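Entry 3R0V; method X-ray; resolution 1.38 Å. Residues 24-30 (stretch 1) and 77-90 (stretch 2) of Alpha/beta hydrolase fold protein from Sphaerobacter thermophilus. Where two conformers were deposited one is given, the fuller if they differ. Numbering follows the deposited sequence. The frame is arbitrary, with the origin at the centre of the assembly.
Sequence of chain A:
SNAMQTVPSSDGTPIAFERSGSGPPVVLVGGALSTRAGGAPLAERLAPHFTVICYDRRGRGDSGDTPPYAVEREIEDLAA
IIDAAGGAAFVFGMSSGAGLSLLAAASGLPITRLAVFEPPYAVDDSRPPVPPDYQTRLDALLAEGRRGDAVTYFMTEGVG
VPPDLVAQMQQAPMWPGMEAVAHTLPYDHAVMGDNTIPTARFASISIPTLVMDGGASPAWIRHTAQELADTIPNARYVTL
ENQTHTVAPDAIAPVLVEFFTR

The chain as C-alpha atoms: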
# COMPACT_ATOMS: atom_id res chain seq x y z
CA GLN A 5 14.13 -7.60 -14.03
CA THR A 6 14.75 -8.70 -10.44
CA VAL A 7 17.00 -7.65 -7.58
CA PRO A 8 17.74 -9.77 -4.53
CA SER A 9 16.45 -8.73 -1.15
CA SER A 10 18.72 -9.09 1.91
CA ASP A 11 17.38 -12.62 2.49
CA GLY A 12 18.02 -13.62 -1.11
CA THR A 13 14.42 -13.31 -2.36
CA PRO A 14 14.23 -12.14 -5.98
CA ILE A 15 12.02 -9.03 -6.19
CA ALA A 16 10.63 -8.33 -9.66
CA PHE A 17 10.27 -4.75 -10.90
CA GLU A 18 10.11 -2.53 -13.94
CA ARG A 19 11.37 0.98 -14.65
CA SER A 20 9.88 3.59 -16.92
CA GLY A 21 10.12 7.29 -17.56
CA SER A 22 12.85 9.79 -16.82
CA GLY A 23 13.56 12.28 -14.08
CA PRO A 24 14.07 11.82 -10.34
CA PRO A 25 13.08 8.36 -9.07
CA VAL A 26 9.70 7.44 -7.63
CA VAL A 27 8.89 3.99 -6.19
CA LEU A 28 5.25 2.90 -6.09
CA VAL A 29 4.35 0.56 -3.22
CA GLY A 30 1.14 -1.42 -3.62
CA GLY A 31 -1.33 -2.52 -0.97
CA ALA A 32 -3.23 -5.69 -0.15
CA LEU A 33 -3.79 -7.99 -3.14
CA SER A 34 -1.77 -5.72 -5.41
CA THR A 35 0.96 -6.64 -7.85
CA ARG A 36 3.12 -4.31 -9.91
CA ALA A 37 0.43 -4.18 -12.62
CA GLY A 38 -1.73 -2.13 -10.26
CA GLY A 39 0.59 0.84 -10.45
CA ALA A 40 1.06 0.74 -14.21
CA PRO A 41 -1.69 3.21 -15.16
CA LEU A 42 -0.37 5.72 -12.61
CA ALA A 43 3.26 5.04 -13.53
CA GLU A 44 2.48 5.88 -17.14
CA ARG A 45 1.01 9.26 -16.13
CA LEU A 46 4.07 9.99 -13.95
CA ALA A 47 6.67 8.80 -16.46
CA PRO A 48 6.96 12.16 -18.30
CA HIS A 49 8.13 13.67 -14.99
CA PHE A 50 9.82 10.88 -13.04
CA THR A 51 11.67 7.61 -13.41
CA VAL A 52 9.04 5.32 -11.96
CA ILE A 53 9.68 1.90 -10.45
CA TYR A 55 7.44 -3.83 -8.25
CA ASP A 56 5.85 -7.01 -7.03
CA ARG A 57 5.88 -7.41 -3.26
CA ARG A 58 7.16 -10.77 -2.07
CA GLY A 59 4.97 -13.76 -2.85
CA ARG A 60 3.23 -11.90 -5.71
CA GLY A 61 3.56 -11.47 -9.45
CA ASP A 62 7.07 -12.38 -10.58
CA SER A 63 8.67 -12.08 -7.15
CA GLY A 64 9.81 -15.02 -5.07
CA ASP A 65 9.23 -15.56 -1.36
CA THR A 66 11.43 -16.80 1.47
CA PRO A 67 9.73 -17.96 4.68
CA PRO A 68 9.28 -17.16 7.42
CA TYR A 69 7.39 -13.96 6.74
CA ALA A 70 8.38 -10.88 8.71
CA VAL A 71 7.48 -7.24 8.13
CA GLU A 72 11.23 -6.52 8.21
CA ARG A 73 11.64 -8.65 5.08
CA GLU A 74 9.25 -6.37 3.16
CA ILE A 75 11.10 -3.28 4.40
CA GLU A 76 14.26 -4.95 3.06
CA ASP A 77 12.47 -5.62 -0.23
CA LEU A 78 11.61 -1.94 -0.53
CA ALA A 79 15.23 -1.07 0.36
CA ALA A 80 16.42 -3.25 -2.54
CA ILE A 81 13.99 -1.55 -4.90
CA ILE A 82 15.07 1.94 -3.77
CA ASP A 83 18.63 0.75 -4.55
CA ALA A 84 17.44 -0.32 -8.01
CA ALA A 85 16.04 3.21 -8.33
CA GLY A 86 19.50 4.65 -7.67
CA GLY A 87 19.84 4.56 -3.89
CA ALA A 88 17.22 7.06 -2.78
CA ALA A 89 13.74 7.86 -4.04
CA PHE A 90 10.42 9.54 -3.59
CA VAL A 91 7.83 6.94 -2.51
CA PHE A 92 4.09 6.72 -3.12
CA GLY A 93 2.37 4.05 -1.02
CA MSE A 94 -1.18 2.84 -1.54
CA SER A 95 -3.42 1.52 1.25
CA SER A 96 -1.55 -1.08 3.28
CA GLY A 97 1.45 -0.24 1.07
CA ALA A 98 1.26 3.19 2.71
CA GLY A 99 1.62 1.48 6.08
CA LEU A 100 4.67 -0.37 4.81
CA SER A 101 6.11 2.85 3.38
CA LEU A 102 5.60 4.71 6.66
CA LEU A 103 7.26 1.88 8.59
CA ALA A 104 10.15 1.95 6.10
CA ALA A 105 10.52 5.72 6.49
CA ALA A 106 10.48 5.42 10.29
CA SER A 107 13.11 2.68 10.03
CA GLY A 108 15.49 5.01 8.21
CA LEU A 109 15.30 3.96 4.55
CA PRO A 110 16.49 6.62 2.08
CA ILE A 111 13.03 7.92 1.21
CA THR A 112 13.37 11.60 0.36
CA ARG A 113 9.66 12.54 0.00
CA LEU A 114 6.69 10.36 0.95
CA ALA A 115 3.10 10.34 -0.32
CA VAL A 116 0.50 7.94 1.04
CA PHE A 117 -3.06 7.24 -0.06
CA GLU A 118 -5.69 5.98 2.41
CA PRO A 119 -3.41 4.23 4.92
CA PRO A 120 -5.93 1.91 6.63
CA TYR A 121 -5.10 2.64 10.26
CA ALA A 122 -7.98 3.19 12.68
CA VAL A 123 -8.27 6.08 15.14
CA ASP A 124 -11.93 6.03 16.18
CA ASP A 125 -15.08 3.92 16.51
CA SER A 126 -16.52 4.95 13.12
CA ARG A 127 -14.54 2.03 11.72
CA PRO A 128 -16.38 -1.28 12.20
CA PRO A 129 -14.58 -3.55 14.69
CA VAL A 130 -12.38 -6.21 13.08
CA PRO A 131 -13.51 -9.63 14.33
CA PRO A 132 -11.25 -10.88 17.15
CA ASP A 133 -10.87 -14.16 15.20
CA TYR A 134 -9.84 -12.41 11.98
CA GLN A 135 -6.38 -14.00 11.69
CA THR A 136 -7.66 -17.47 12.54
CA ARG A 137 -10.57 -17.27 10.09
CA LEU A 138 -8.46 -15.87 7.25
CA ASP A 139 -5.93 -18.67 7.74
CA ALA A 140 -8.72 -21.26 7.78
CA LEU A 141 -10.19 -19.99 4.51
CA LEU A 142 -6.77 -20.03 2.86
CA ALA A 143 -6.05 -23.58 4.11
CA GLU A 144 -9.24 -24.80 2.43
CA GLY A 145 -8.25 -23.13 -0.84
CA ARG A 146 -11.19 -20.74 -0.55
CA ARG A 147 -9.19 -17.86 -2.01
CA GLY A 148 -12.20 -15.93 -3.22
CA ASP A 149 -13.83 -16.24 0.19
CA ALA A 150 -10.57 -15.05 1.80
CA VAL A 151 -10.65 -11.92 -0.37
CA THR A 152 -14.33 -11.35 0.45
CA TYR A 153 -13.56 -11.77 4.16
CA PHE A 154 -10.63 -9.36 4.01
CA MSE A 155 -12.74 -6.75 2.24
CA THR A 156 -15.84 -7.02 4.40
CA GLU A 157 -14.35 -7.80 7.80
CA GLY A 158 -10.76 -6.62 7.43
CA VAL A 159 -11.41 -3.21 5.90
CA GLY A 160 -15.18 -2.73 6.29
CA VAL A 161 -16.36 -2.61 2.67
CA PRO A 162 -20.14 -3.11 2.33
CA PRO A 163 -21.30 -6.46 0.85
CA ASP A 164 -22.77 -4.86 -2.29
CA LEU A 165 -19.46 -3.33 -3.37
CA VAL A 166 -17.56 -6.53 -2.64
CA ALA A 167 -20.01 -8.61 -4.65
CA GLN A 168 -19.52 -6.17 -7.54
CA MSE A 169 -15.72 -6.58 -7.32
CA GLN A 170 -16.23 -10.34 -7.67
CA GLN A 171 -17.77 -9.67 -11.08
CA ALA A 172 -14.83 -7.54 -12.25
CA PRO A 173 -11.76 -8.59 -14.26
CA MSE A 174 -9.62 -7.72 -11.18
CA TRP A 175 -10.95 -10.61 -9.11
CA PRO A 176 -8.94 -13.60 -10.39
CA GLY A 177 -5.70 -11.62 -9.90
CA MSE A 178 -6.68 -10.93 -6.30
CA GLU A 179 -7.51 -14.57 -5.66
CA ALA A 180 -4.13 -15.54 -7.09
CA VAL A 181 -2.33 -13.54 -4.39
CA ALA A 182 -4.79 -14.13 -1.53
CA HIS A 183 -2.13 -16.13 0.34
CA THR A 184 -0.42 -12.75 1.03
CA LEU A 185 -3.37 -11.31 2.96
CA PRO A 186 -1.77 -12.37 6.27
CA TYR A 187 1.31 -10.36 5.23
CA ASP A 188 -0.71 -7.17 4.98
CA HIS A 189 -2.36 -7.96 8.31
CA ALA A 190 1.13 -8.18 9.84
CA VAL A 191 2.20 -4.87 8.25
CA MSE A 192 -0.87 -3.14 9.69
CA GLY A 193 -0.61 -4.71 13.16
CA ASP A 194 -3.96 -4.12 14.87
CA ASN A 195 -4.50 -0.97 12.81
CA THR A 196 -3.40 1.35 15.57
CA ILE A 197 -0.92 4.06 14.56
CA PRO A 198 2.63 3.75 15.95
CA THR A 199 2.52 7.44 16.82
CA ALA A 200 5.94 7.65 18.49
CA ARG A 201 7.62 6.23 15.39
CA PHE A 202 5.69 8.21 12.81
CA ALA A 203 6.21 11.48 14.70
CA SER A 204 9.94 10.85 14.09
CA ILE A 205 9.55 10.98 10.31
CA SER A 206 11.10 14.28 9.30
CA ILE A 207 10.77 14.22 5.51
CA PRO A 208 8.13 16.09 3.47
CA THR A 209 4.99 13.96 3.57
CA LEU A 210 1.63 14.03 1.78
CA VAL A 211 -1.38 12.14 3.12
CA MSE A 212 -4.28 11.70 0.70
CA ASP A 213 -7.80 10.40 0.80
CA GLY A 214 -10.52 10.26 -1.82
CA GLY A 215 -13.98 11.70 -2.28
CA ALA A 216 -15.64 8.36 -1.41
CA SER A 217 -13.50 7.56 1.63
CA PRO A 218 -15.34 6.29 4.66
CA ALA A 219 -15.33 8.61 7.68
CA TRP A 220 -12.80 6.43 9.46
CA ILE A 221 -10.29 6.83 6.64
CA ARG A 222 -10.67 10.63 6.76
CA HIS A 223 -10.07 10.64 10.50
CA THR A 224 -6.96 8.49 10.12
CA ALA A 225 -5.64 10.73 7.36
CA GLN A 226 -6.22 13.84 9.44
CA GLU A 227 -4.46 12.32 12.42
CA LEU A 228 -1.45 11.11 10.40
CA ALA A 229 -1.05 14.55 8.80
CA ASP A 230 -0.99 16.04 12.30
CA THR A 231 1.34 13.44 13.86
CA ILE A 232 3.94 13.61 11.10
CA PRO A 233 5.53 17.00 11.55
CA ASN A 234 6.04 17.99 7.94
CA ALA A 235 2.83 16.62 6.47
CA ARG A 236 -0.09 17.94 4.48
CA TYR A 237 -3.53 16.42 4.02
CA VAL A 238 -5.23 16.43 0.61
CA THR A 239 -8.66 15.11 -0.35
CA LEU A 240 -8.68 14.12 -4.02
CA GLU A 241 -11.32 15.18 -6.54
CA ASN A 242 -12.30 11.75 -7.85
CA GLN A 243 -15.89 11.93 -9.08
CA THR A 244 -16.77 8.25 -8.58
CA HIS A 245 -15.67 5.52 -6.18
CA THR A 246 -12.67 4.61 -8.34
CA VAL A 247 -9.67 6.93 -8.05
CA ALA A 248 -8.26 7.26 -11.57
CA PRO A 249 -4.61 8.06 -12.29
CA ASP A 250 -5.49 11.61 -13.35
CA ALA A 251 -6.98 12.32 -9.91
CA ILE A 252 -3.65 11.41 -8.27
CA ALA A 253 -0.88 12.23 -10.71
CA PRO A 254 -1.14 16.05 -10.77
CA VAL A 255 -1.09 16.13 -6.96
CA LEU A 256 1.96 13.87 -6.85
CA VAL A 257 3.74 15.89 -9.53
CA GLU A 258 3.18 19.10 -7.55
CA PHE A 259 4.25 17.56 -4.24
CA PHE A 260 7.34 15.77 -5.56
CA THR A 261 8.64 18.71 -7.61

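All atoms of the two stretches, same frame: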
# COMPACT_ATOMS: atom_id res chain seq x y z
N PRO A 24 13.73 12.39 -11.65
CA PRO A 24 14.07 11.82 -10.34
C PRO A 24 13.24 10.56 -10.07
O PRO A 24 12.13 10.44 -10.59
CB PRO A 24 13.68 12.92 -9.35
CG PRO A 24 13.49 14.15 -10.15
CD PRO A 24 13.20 13.76 -11.56
N PRO A 25 13.77 9.63 -9.28
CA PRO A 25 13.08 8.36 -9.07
C PRO A 25 11.92 8.41 -8.09
O PRO A 25 11.97 9.08 -7.05
CB PRO A 25 14.20 7.45 -8.53
CG PRO A 25 15.18 8.39 -7.89
CD PRO A 25 15.15 9.61 -8.75
N VAL A 26 10.87 7.67 -8.46
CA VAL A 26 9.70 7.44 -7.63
C VAL A 26 9.44 5.93 -7.57
O VAL A 26 9.40 5.28 -8.61
CB VAL A 26 8.45 8.09 -8.27
CG1 VAL A 26 7.18 7.67 -7.55
CG2 VAL A 26 8.59 9.62 -8.31
N VAL A 27 9.25 5.38 -6.37
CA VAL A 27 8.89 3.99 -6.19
C VAL A 27 7.43 3.92 -5.75
O VAL A 27 7.02 4.62 -4.82
CB VAL A 27 9.76 3.31 -5.13
CG1 VAL A 27 9.28 1.88 -4.87
CG2 VAL A 27 11.22 3.30 -5.58
N LEU A 28 6.66 3.10 -6.45
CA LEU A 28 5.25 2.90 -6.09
C LEU A 28 5.14 1.62 -5.27
O LEU A 28 5.67 0.57 -5.67
CB LEU A 28 4.39 2.77 -7.35
CG LEU A 28 4.51 3.89 -8.39
CD1 LEU A 28 3.49 3.73 -9.52
CD2 LEU A 28 4.35 5.24 -7.77
N VAL A 29 4.50 1.71 -4.10
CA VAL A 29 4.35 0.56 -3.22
C VAL A 29 2.87 0.19 -3.14
O VAL A 29 2.05 0.98 -2.66
CB VAL A 29 4.86 0.87 -1.79
CG1 VAL A 29 4.73 -0.38 -0.92
CG2 VAL A 29 6.31 1.36 -1.81
N GLY A 30 2.53 -1.01 -3.58
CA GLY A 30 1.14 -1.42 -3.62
C GLY A 30 0.63 -1.97 -2.31
O GLY A 30 1.40 -2.35 -1.43
N ASP A 77 12.82 -5.58 1.19
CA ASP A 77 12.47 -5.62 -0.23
C ASP A 77 12.41 -4.20 -0.80
O ASP A 77 12.95 -3.92 -1.87
CB ASP A 77 11.11 -6.32 -0.47
CG ASP A 77 11.10 -7.79 -0.06
OD1 ASP A 77 12.17 -8.43 -0.01
OD2 ASP A 77 10.00 -8.31 0.19
N LEU A 78 11.72 -3.32 -0.09
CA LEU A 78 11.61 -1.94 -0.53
C LEU A 78 13.00 -1.29 -0.57
O LEU A 78 13.31 -0.54 -1.51
CB LEU A 78 10.65 -1.18 0.38
CG LEU A 78 10.48 0.31 0.08
CD1 LEU A 78 10.11 0.54 -1.39
CD2 LEU A 78 9.42 0.92 1.01
N ALA A 79 13.86 -1.59 0.40
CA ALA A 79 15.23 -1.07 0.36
C ALA A 79 15.97 -1.50 -0.91
O ALA A 79 16.68 -0.70 -1.53
CB ALA A 79 15.99 -1.50 1.60
N ALA A 80 15.79 -2.76 -1.32
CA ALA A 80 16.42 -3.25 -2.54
C ALA A 80 15.89 -2.54 -3.77
O ALA A 80 16.64 -2.25 -4.70
CB ALA A 80 16.22 -4.77 -2.66
N ILE A 81 14.60 -2.25 -3.78
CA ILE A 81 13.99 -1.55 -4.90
C ILE A 81 14.44 -0.07 -4.96
O ILE A 81 14.68 0.47 -6.04
CB ILE A 81 12.44 -1.67 -4.85
CG1 ILE A 81 12.05 -3.15 -5.08
CG2 ILE A 81 11.78 -0.74 -5.85
CD1 ILE A 81 12.47 -3.69 -6.43
N ILE A 82 14.54 0.58 -3.80
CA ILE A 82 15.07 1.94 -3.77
C ILE A 82 16.52 1.93 -4.28
O ILE A 82 16.93 2.86 -4.98
CB ILE A 82 14.93 2.57 -2.37
CG1 ILE A 82 13.45 2.79 -2.05
CG2 ILE A 82 15.67 3.93 -2.30
CD1 ILE A 82 13.20 3.12 -0.61
N ASP A 83 17.29 0.89 -3.96
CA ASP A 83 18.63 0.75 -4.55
C ASP A 83 18.57 0.61 -6.07
O ASP A 83 19.35 1.25 -6.78
CB ASP A 83 19.40 -0.40 -3.91
CG ASP A 83 20.10 0.01 -2.63
OD1 ASP A 83 20.51 1.20 -2.53
OD2 ASP A 83 20.24 -0.84 -1.73
N ALA A 84 17.64 -0.20 -6.57
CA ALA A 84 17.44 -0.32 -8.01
C ALA A 84 17.10 1.03 -8.63
O ALA A 84 17.46 1.30 -9.78
CB ALA A 84 16.35 -1.35 -8.31
N ALA A 85 16.40 1.87 -7.88
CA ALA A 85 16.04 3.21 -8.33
C ALA A 85 17.20 4.20 -8.29
O ALA A 85 17.06 5.34 -8.76
CB ALA A 85 14.88 3.74 -7.50
N GLY A 86 18.32 3.80 -7.69
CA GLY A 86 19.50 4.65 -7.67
C GLY A 86 20.07 4.86 -6.29
O GLY A 86 21.18 5.38 -6.17
N GLY A 87 19.33 4.48 -5.24
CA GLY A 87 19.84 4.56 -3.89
C GLY A 87 19.04 5.44 -2.95
O GLY A 87 19.21 5.38 -1.73
N ALA A 88 18.18 6.27 -3.53
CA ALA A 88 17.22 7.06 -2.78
C ALA A 88 16.05 7.35 -3.72
O ALA A 88 16.23 7.38 -4.94
CB ALA A 88 17.84 8.37 -2.33
N ALA A 89 14.87 7.58 -3.18
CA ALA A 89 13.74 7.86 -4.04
C ALA A 89 12.62 8.53 -3.30
O ALA A 89 12.53 8.45 -2.07
CB ALA A 89 13.22 6.57 -4.66
N PHE A 90 11.74 9.17 -4.07
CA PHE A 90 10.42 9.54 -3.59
C PHE A 90 9.60 8.25 -3.54
O PHE A 90 9.82 7.34 -4.35
CB PHE A 90 9.75 10.48 -4.59
CG PHE A 90 10.51 11.75 -4.87
CD1 PHE A 90 11.32 12.34 -3.91
CD2 PHE A 90 10.40 12.36 -6.11
CE1 PHE A 90 12.00 13.53 -4.19
CE2 PHE A 90 11.08 13.53 -6.39
CZ PHE A 90 11.90 14.11 -5.42

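Two backbone hydrogen bonds carry the polar part of this contact, and Phe90 makes both of them. Phe90 N donates to Pro25 O at 3.0 Å, and Phe90 O accepts from Val27 N at 2.9 Å, the second bond being the straighter, with an N-H...O angle of 164° against 152°. One residue thus clasps its partner strand on the two flanks of Val26, the classic parallel arrangement, with Val26 and Phe90 in register at a CA-CA distance of 4.6 Å. The acceptor Phe90 O also receives a CA-H...O contact from Val26 CA at 3.3 Å. Proline fits at position 25 because the strand asks it only for an acceptor: its ring nitrogen has no hydrogen to give, and its carbonyl is the group the bridge uses.

The side chains of Val26 and Phe90 leave the sheet on the same face, where Val26 CG2 lies 4.0 Å from Phe90 CD2, at the edge of the ring and near its plane. Pro24 CB, 4.0 Å from Phe90 CE2, extends this apolar patch.

On the other face the helix packs over the strand with the axes 9.0 Å apart at closest approach and running nearly antiparallel, at 152°. No hydrogen bond joins these two elements. The helix satisfies its backbone internally, as in Ile82 N to Leu78 O at 2.8 Å and Ala85 N to Ile81 O at 2.9 Å, and presents hydrocarbon to the strand. Val27 is the hub: its CG1 lies 3.8 Å from both Leu78 CD1 and Ile81 CG2, while its CG2 is 3.9 Å from Ala89 CB and 4.2 Å from Ala85 CB. Leu78 points its CA-to-CB bond sideways, yet its end comes nearer, so that CD1 also reaches Val29 CG2 at 3.9 Å. The carboxylate oxygens of Asp77 are hydrogen-bonded elsewhere in the structure.

The chain reverses from helix to strand through a Schellman motif, which satisfies two more donors: Gly87 N bonds to Ile82 O and Gly86 N to Asp83 O, each at 2.9 Å. Gly86 and Gly87 both have positive phi, and at either position a CB would be jammed against the preceding carbonyl oxygen, so the backbone itself calls for glycine. Small residues line the approach of Pro25: its CB sits 3.9 Å from Ala85 CB and 4.1 Å from Ala89 CB, and its CG comes within 3.3 Å of Ala88 O. The rule is economical: polar pairing between strands, apolar packing between helix and strand.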